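PDB 3OO8: ABC transporter binding protein AcbH from Actinoplanes, which binds beta-D-galactopyranose with exclusive preference, as the extracellular solute receptor of an ABC transporter. Local coordinates for residues A[108-111]-A[116-119]; A[163-168]-A[283-288]; A[195-200]-A[227-232]. The protein carries 2 engineered substitutions. One frame throughout, in Å; residues are numbered along the deposited sequence.

Interaction 1: A[108-111]-A[116-119]. With SO4 (sulfate ion), chain D.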
loop_
_atom_site.group_PDB
_atom_site.type_symbol
_atom_site.label_atom_id
_atom_site.label_comp_id
_atom_site.label_asym_id
_atom_site.label_seq_id
_atom_site.Cartn_x
_atom_site.Cartn_y
_atom_site.Cartn_z
ATOM N N ASP A 108 -11.580 8.177 21.479
ATOM C CA ASP A 108 -11.564 7.466 22.745
ATOM C C ASP A 108 -10.815 6.128 22.709
ATOM O O ASP A 108 -10.015 5.829 23.592
ATOM C CB ASP A 108 -12.962 7.357 23.383
ATOM C CG ASP A 108 -14.014 6.762 22.463
ATOM O OD1 ASP A 108 -13.746 6.380 21.286
ATOM O OD2 ASP A 108 -15.161 6.641 22.940
ATOM N N VAL A 109 -11.036 5.349 21.653
ATOM C CA VAL A 109 -10.263 4.136 21.422
ATOM C C VAL A 109 -8.783 4.478 21.351
ATOM O O VAL A 109 -7.952 3.801 21.953
ATOM C CB VAL A 109 -10.682 3.482 20.080
ATOM C CG1 VAL A 109 -9.733 2.318 19.710
ATOM C CG2 VAL A 109 -12.141 2.985 20.178
ATOM N N TRP A 110 -8.456 5.544 20.622
ATOM C CA TRP A 110 -7.067 5.955 20.433
ATOM C C TRP A 110 -6.370 6.491 21.687
ATOM O O TRP A 110 -5.166 6.366 21.827
ATOM C CB TRP A 110 -6.934 6.867 19.193
ATOM C CG TRP A 110 -6.820 6.056 17.893
ATOM C CD1 TRP A 110 -7.833 5.593 17.128
ATOM C CD2 TRP A 110 -5.608 5.636 17.283
ATOM N NE1 TRP A 110 -7.317 4.897 16.028
ATOM C CE2 TRP A 110 -5.953 4.917 16.117
ATOM C CE3 TRP A 110 -4.260 5.794 17.616
ATOM C CZ2 TRP A 110 -4.996 4.361 15.269
ATOM C CZ3 TRP A 110 -3.292 5.245 16.781
ATOM C CH2 TRP A 110 -3.673 4.534 15.609
ATOM N N ASP A 111 -7.161 6.999 22.632
ATOM C CA ASP A 111 -6.605 7.399 23.922
ATOM C C ASP A 111 -6.005 6.157 24.609
ATOM O O ASP A 111 -5.028 6.251 25.357
ATOM C CB ASP A 111 -7.718 7.977 24.812
ATOM C CG ASP A 111 -8.198 9.347 24.372
ATOM O OD1 ASP A 111 -7.467 10.062 23.657
ATOM O OD2 ASP A 111 -9.326 9.714 24.773
ATOM N N THR A 116 0.835 2.557 21.227
ATOM C CA THR A 116 1.341 1.382 20.509
ATOM C C THR A 116 1.748 1.696 19.076
ATOM O O THR A 116 2.420 0.866 18.408
ATOM C CB THR A 116 0.251 0.305 20.545
ATOM O OG1 THR A 116 0.007 -0.011 21.929
ATOM C CG2 THR A 116 0.662 -0.962 19.756
ATOM N N PHE A 117 1.356 2.875 18.601
ATOM C CA PHE A 117 1.535 3.225 17.198
ATOM C C PHE A 117 2.367 4.469 16.935
ATOM O O PHE A 117 2.289 5.434 17.705
ATOM C CB PHE A 117 0.174 3.366 16.525
ATOM C CG PHE A 117 -0.600 2.103 16.551
ATOM C CD1 PHE A 117 -0.293 1.100 15.643
ATOM C CD2 PHE A 117 -1.555 1.869 17.538
ATOM C CE1 PHE A 117 -1.006 -0.104 15.663
ATOM C CE2 PHE A 117 -2.245 0.660 17.590
ATOM C CZ PHE A 117 -1.973 -0.323 16.655
ATOM N N ASN A 118 3.126 4.450 15.833
ATOM C CA ASN A 118 3.939 5.627 15.469
ATOM C C ASN A 118 3.150 6.730 14.758
ATOM O O ASN A 118 1.945 6.617 14.506
ATOM C CB ASN A 118 5.208 5.239 14.700
ATOM C CG ASN A 118 4.934 4.774 13.294
ATOM O OD1 ASN A 118 3.824 4.886 12.780
ATOM N ND2 ASN A 118 5.977 4.273 12.639
ATOM N N ASP A 119 3.853 7.801 14.411
ATOM C CA ASP A 119 3.174 8.918 13.770
ATOM C C ASP A 119 2.575 8.551 12.419
ATOM O O ASP A 119 1.463 8.971 12.097
ATOM C CB ASP A 119 4.096 10.142 13.691
ATOM C CG ASP A 119 4.231 10.883 15.038
ATOM O OD1 ASP A 119 3.560 10.541 16.037
ATOM O OD2 ASP A 119 5.044 11.832 15.098
HETATM S S SO4 D . 7.690 8.303 15.179
HETATM O O1 SO4 D . 8.168 9.686 15.179
HETATM O O2 SO4 D . 8.595 7.497 15.999
HETATM O O3 SO4 D . 6.332 8.278 15.727
HETATM O O4 SO4 D . 7.696 7.764 13.817
#

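Interaction 2: A[163-168]-A[283-288]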
loop_
_atom_site.group_PDB
_atom_site.type_symbol
_atom_site.label_atom_id
_atom_site.label_comp_id
_atom_site.label_asym_id
_atom_site.label_seq_id
_atom_site.Cartn_x
_atom_site.Cartn_y
_atom_site.Cartn_z
ATOM N N GLU A 163 21.892 8.550 -7.862
ATOM C CA GLU A 163 23.113 8.459 -8.683
ATOM C C GLU A 163 23.704 7.065 -8.592
ATOM O O GLU A 163 24.143 6.524 -9.614
ATOM C CB GLU A 163 24.153 9.548 -8.326
ATOM C CG GLU A 163 24.829 9.401 -6.955
ATOM C CD GLU A 163 26.031 8.429 -6.939
ATOM O OE1 GLU A 163 26.568 8.135 -5.837
ATOM O OE2 GLU A 163 26.444 7.954 -8.026
ATOM N N ALA A 164 23.693 6.460 -7.405
ATOM C CA ALA A 164 24.284 5.116 -7.250
ATOM C C ALA A 164 23.387 4.098 -7.950
ATOM O O ALA A 164 23.864 3.134 -8.567
ATOM C CB ALA A 164 24.465 4.780 -5.786
ATOM N N PHE A 165 22.084 4.363 -7.916
ATOM C CA PHE A 165 21.072 3.502 -8.539
ATOM C C PHE A 165 21.252 3.429 -10.059
ATOM O O PHE A 165 21.229 2.347 -10.659
ATOM C CB PHE A 165 19.701 4.061 -8.154
ATOM C CG PHE A 165 18.525 3.210 -8.578
ATOM C CD1 PHE A 165 18.417 1.881 -8.169
ATOM C CD2 PHE A 165 17.497 3.758 -9.332
ATOM C CE1 PHE A 165 17.329 1.126 -8.515
ATOM C CE2 PHE A 165 16.393 2.990 -9.709
ATOM C CZ PHE A 165 16.307 1.666 -9.285
ATOM N N ILE A 166 21.475 4.584 -10.675
ATOM C CA ILE A 166 21.627 4.664 -12.111
ATOM C C ILE A 166 22.966 4.035 -12.448
ATOM O O ILE A 166 23.077 3.301 -13.439
ATOM C CB ILE A 166 21.489 6.094 -12.620
ATOM C CG1 ILE A 166 20.048 6.569 -12.408
ATOM C CG2 ILE A 166 21.914 6.216 -14.100
ATOM C CD1 ILE A 166 18.980 5.727 -13.095
ATOM N N ALA A 167 23.969 4.285 -11.617
ATOM C CA ALA A 167 25.301 3.710 -11.885
ATOM C C ALA A 167 25.235 2.174 -11.832
ATOM O O ALA A 167 25.876 1.470 -12.645
ATOM C CB ALA A 167 26.340 4.263 -10.879
ATOM N N LEU A 168 24.463 1.658 -10.881
ATOM C CA LEU A 168 24.255 0.212 -10.748
ATOM C C LEU A 168 23.501 -0.367 -11.942
ATOM O O LEU A 168 23.877 -1.413 -12.503
ATOM C CB LEU A 168 23.511 -0.086 -9.453
ATOM C CG LEU A 168 23.101 -1.530 -9.171
ATOM C CD1 LEU A 168 24.331 -2.459 -9.092
ATOM C CD2 LEU A 168 22.276 -1.584 -7.916
ATOM N N VAL A 283 14.830 -0.147 -0.125
ATOM C CA VAL A 283 13.852 0.877 -0.469
ATOM C C VAL A 283 14.285 1.676 -1.696
ATOM O O VAL A 283 15.479 1.834 -1.987
ATOM C CB VAL A 283 13.528 1.800 0.742
ATOM C CG1 VAL A 283 13.151 0.929 1.912
ATOM C CG2 VAL A 283 14.706 2.707 1.132
ATOM N N PHE A 284 13.306 2.198 -2.426
ATOM C CA PHE A 284 13.665 2.975 -3.607
ATOM C C PHE A 284 14.632 4.092 -3.212
ATOM O O PHE A 284 14.409 4.773 -2.187
ATOM C CB PHE A 284 12.412 3.556 -4.244
ATOM C CG PHE A 284 12.607 3.985 -5.686
ATOM C CD1 PHE A 284 12.299 3.094 -6.714
ATOM C CD2 PHE A 284 13.061 5.261 -6.009
ATOM C CE1 PHE A 284 12.439 3.449 -8.059
ATOM C CE2 PHE A 284 13.200 5.643 -7.350
ATOM C CZ PHE A 284 12.912 4.732 -8.372
ATOM N N PRO A 285 15.711 4.305 -3.988
ATOM C CA PRO A 285 16.736 5.295 -3.581
ATOM C C PRO A 285 16.247 6.740 -3.473
ATOM O O PRO A 285 15.212 7.098 -4.028
ATOM C CB PRO A 285 17.801 5.168 -4.677
ATOM C CG PRO A 285 17.673 3.708 -5.074
ATOM C CD PRO A 285 16.171 3.538 -5.172
ATOM N N ALA A 286 17.012 7.555 -2.750
ATOM C CA ALA A 286 16.673 8.967 -2.537
ATOM C C ALA A 286 16.961 9.738 -3.820
ATOM O O ALA A 286 17.976 9.474 -4.514
ATOM C CB ALA A 286 17.505 9.515 -1.421
ATOM N N ILE A 287 16.061 10.662 -4.164
ATOM C CA ILE A 287 16.280 11.562 -5.280
ATOM C C ILE A 287 16.476 12.982 -4.763
ATOM O O ILE A 287 17.494 13.607 -5.011
ATOM C CB ILE A 287 15.111 11.526 -6.286
ATOM C CG1 ILE A 287 14.986 10.123 -6.892
ATOM C CG2 ILE A 287 15.318 12.611 -7.368
ATOM C CD1 ILE A 287 13.772 9.928 -7.825
ATOM N N ASN A 288 15.480 13.491 -4.037
ATOM C CA ASN A 288 15.527 14.866 -3.514
ATOM C C ASN A 288 15.764 14.715 -2.026
ATOM O O ASN A 288 14.924 14.224 -1.281
ATOM C CB ASN A 288 14.225 15.616 -3.857
ATOM C CG ASN A 288 14.102 16.952 -3.156
ATOM O OD1 ASN A 288 14.960 17.331 -2.366
ATOM N ND2 ASN A 288 13.035 17.682 -3.464
#

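Interaction 3: A[195-200]-A[227-232]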
loop_
_atom_site.group_PDB
_atom_site.type_symbol
_atom_site.label_atom_id
_atom_site.label_comp_id
_atom_site.label_asym_id
_atom_site.label_seq_id
_atom_site.Cartn_x
_atom_site.Cartn_y
_atom_site.Cartn_z
ATOM N N ASP A 195 3.941 6.708 -8.194
ATOM C CA ASP A 195 3.858 7.072 -6.786
ATOM C C ASP A 195 5.213 7.308 -6.144
ATOM O O ASP A 195 5.412 8.290 -5.431
ATOM C CB ASP A 195 3.164 5.982 -5.982
ATOM C CG ASP A 195 1.702 5.815 -6.333
ATOM O OD1 ASP A 195 1.064 6.660 -7.007
ATOM O OD2 ASP A 195 1.191 4.746 -5.847
ATOM N N ILE A 196 6.143 6.388 -6.346
ATOM C CA ILE A 196 7.423 6.496 -5.641
ATOM C C ILE A 196 8.271 7.663 -6.174
ATOM O O ILE A 196 8.947 8.346 -5.384
ATOM C CB ILE A 196 8.194 5.142 -5.605
ATOM C CG1 ILE A 196 9.250 5.105 -4.494
ATOM C CG2 ILE A 196 8.825 4.759 -6.971
ATOM C CD1 ILE A 196 8.760 5.483 -3.083
ATOM N N LEU A 197 8.275 7.868 -7.496
ATOM C CA LEU A 197 8.964 9.033 -8.080
ATOM C C LEU A 197 8.378 10.322 -7.496
ATOM O O LEU A 197 9.134 11.220 -7.119
ATOM C CB LEU A 197 8.843 9.044 -9.591
ATOM C CG LEU A 197 9.629 7.917 -10.247
ATOM C CD1 LEU A 197 9.359 8.011 -11.723
ATOM C CD2 LEU A 197 11.142 8.085 -10.022
ATOM N N ASN A 198 7.051 10.409 -7.440
ATOM C CA ASN A 198 6.404 11.596 -6.863
ATOM C C ASN A 198 6.763 11.811 -5.390
ATOM O O ASN A 198 7.103 12.946 -4.980
ATOM C CB ASN A 198 4.880 11.527 -7.092
ATOM C CG ASN A 198 4.207 12.889 -7.040
ATOM O OD1 ASN A 198 4.804 13.910 -7.395
ATOM N ND2 ASN A 198 2.910 12.894 -6.689
ATOM N N LEU A 199 6.748 10.738 -4.595
ATOM C CA LEU A 199 7.126 10.821 -3.159
ATOM C C LEU A 199 8.586 11.223 -2.968
ATOM O O LEU A 199 8.915 11.860 -1.984
ATOM C CB LEU A 199 6.936 9.461 -2.482
ATOM C CG LEU A 199 5.485 8.995 -2.345
ATOM C CD1 LEU A 199 5.376 7.557 -1.873
ATOM C CD2 LEU A 199 4.731 9.921 -1.380
ATOM N N ARG A 200 9.459 10.783 -3.877
ATOM C CA ARG A 200 10.895 11.083 -3.765
ATOM C C ARG A 200 11.269 12.463 -4.303
ATOM O O ARG A 200 12.228 13.040 -3.803
ATOM C CB ARG A 200 11.687 10.043 -4.566
ATOM C CG ARG A 200 11.651 8.689 -3.878
ATOM C CD ARG A 200 12.660 8.591 -2.715
ATOM N NE ARG A 200 12.758 7.217 -2.206
ATOM C CZ ARG A 200 11.919 6.674 -1.330
ATOM N NH1 ARG A 200 10.921 7.386 -0.796
ATOM N NH2 ARG A 200 12.089 5.420 -0.967
ATOM N N ASP A 227 9.679 13.356 -16.333
ATOM C CA ASP A 227 11.045 13.638 -16.802
ATOM C C ASP A 227 12.029 12.692 -16.131
ATOM O O ASP A 227 12.896 12.129 -16.800
ATOM C CB ASP A 227 11.430 15.108 -16.616
ATOM C CG ASP A 227 10.741 16.021 -17.626
ATOM O OD1 ASP A 227 10.296 15.544 -18.681
ATOM O OD2 ASP A 227 10.660 17.240 -17.366
ATOM N N GLN A 228 11.849 12.442 -14.833
ATOM C CA GLN A 228 12.727 11.485 -14.148
ATOM C C GLN A 228 12.492 10.083 -14.694
ATOM O O GLN A 228 13.420 9.282 -14.858
ATOM C CB GLN A 228 12.472 11.495 -12.628
ATOM C CG GLN A 228 13.660 10.968 -11.806
ATOM C CD GLN A 228 14.629 12.049 -11.300
ATOM O OE1 GLN A 228 14.360 13.258 -11.364
ATOM N NE2 GLN A 228 15.748 11.602 -10.728
ATOM N N TRP A 229 11.241 9.780 -15.003
ATOM C CA TRP A 229 10.899 8.446 -15.490
ATOM C C TRP A 229 11.507 8.221 -16.880
ATOM O O TRP A 229 11.836 7.080 -17.241
ATOM C CB TRP A 229 9.377 8.275 -15.537
ATOM C CG TRP A 229 8.883 6.855 -15.537
ATOM C CD1 TRP A 229 9.538 5.720 -16.018
ATOM C CD2 TRP A 229 7.587 6.419 -15.139
ATOM N NE1 TRP A 229 8.724 4.620 -15.883
ATOM C CE2 TRP A 229 7.521 5.016 -15.342
ATOM C CE3 TRP A 229 6.475 7.082 -14.589
ATOM C CZ2 TRP A 229 6.381 4.265 -15.034
ATOM C CZ3 TRP A 229 5.325 6.333 -14.282
ATOM C CH2 TRP A 229 5.297 4.935 -14.479
ATOM N N ARG A 230 11.651 9.304 -17.659
ATOM C CA ARG A 230 12.295 9.164 -18.981
ATOM C C ARG A 230 13.677 8.575 -18.798
ATOM O O ARG A 230 14.110 7.739 -19.604
ATOM C CB ARG A 230 12.340 10.498 -19.753
ATOM C CG ARG A 230 10.976 10.849 -20.328
ATOM C CD ARG A 230 10.895 12.235 -20.956
ATOM N NE ARG A 230 11.967 12.526 -21.902
ATOM C CZ ARG A 230 12.765 13.590 -21.817
ATOM N NH1 ARG A 230 12.607 14.480 -20.837
ATOM N NH2 ARG A 230 13.704 13.780 -22.728
ATOM N N GLU A 231 14.373 9.009 -17.761
ATOM C CA GLU A 231 15.698 8.455 -17.480
ATOM C C GLU A 231 15.599 7.003 -17.024
ATOM O O GLU A 231 16.266 6.105 -17.563
ATOM C CB GLU A 231 16.463 9.258 -16.439
ATOM C CG GLU A 231 17.766 8.551 -16.105
ATOM C CD GLU A 231 18.715 9.329 -15.234
ATOM O OE1 GLU A 231 18.259 10.201 -14.457
ATOM O OE2 GLU A 231 19.925 9.037 -15.318
ATOM N N LEU A 232 14.738 6.768 -16.037
ATOM C CA LEU A 232 14.535 5.434 -15.478
ATOM C C LEU A 232 14.197 4.386 -16.543
ATOM O O LEU A 232 14.671 3.249 -16.461
ATOM C CB LEU A 232 13.413 5.469 -14.409
ATOM C CG LEU A 232 13.122 4.158 -13.657
ATOM C CD1 LEU A 232 14.280 3.655 -12.820
ATOM C CD2 LEU A 232 11.858 4.296 -12.811
#

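Interaction 1: A[108-111]-A[116-119]
W110 and F117 form a small, buried aromatic contact that joins helix 107-113 to the loop leading into helix 119-124, in one lobe of a class 2 solute-binding protein fold. The contact is local, spanning the short connection between two successive helices. The two rings lie oblique to each other, their planes at 52°, and the centroid of the six-membered ring of W110 is 5.4 Å from that of F117. The far corner of the indole does the touching: W110 CZ3 comes to 3.9 Å from F117 CD2, and W110 CH2 reaches the same part of the phenyl group. A long, flat indole suits this place because it spans a wide gap between backbones; the CA atoms of W110 and T116 are 9.6 Å apart. Its polar end is also satisfied, since W110 NE1 donates to the carbonyl of L134 while Y132 stacks on the ring. F117 is purely apolar and meets W110 with CB as well as its ring, while T116 CG2 lies over one face of the phenyl near its rim. Cutting W110 back to an alanine is likely to leave F117 without its aromatic neighbour here and the carbonyl of L134 without its indole donor.

Just after F117 the next helix begins. N118 is its N-cap: CG sits between the backbone N and the carbonyl carbon (chi1 72°), which lets OD1 accept from the N of A121. The start of that helix also holds a sulfate, probably from the crystallisation liquor, with D119 N donating to O3 of the ion at 2.8 Å and 151°.

Interaction 2: A[163-168]-A[283-288]
F165, on helix 162-174, meets F284 and P285 of the loop after strand 279-282 through apolar contacts alone. The first kind is a CH-pi interaction. P285 CD stands over the centre of the F165 ring, 4.1 Å from its centroid and 11° off the ring normal, with its hydrogens available to the pi cloud. Beside it P285 CG packs at 3.6 Å from F165 CG and also reaches F165 CB, which places the pyrrolidine over the root of the aromatic side chain as well as over its ring. Proline suits this position: its compact, rigid ring turns C-H groups to the aromatic, with CD, bonded to the nitrogen, the most polarised of those that touch.

The second kind of contact is aromatic. F165 and F284 approach obliquely, planes at 58° and centroids 5.4 Å apart, touching where F165 CE2 comes to 4.1 Å from F284 CZ. F284 has CG anti to its own backbone N (chi1 -161°), a setting that carries the far end of the ring to F165.

Both phenylalanines belong to the hydrophobic core of an alpha/beta lobe of the class 2 solute-binding protein fold, where helices pack against a central sheet: F165 also touches M259, and F284 meets F261 edge-to-face, both on strand 257-261. The side chain of F284 lies about 8 Å from that of W142, a residue that binds beta-D-galactose.

The polar bonds nearby are made largely by the loop's backbone. R200 NH2 donates to the carbonyl O of F284, and A286 makes backbone hydrogen bonds with A160 and W162, just ahead of F165 on the chain.

Interaction 3: A[195-200]-A[227-232]
Two helices of the alpha-helical layer, 191-201 and 220-232, pack side against side here, with L197 as the residue that reaches from one to the other. The CA atoms of L197 and Q228 are 7.5 Å apart, a distance the leucine side chain spans. L197 divides its two methyl groups between neighbours: L197 CD1 lies 3.8 Å from W229 CB and close to W229 CG at the root of the indole, while L197 CD2 touches Q228 CG at 4.2 Å. A branched leucine suits this place because its two methyls can touch two neighbouring residues, Q228 and W229. With L197 CG anti to the carbonyl carbon (chi1 -69°), the fork is carried to both of them, and the side chains of L197 and W229 cross at about a right angle.

Q228 contributes its aliphatic stem, as its amide end leads away from helix 191-201. W229 likewise offers CB and the near part of its ring; its NE1 donates to Q236 OE1, and its ring meets that of F390 at an angle. On the same helix, R230 NH1 and D227 OD1, 3.3 Å apart, form a salt bridge whose hydrogen bond is long and weak.

Helix 220-232 also touches helix 162-174, through L232 on F165 and W162, and the whole is an apolar helix-helix interface of the kind found in the alpha/beta lobes of class 2 solute-binding proteins.

How the interactions relate
All three contacts are buried and apolar, with no hydrogen bond across any pair of segments, yet they differ in what they join. Interaction 1 is local, tying a helix to the loop that follows; its centre lies 34 Å from those of the other two, and it shares none of their elements. Interactions 2 and 3 are neighbours, centres 11 Å apart, with interaction 3 nested inside the chain loop that interaction 2 closes; they meet on helix 220-232, where L232 touches F165. Aromatic pairing marks interactions 1 and 2, aliphatic helix packing interaction 3. R200 of interaction 3 also serves the loop of interaction 2, its NE weakly bonded to P285 O, while I196 packs on F284.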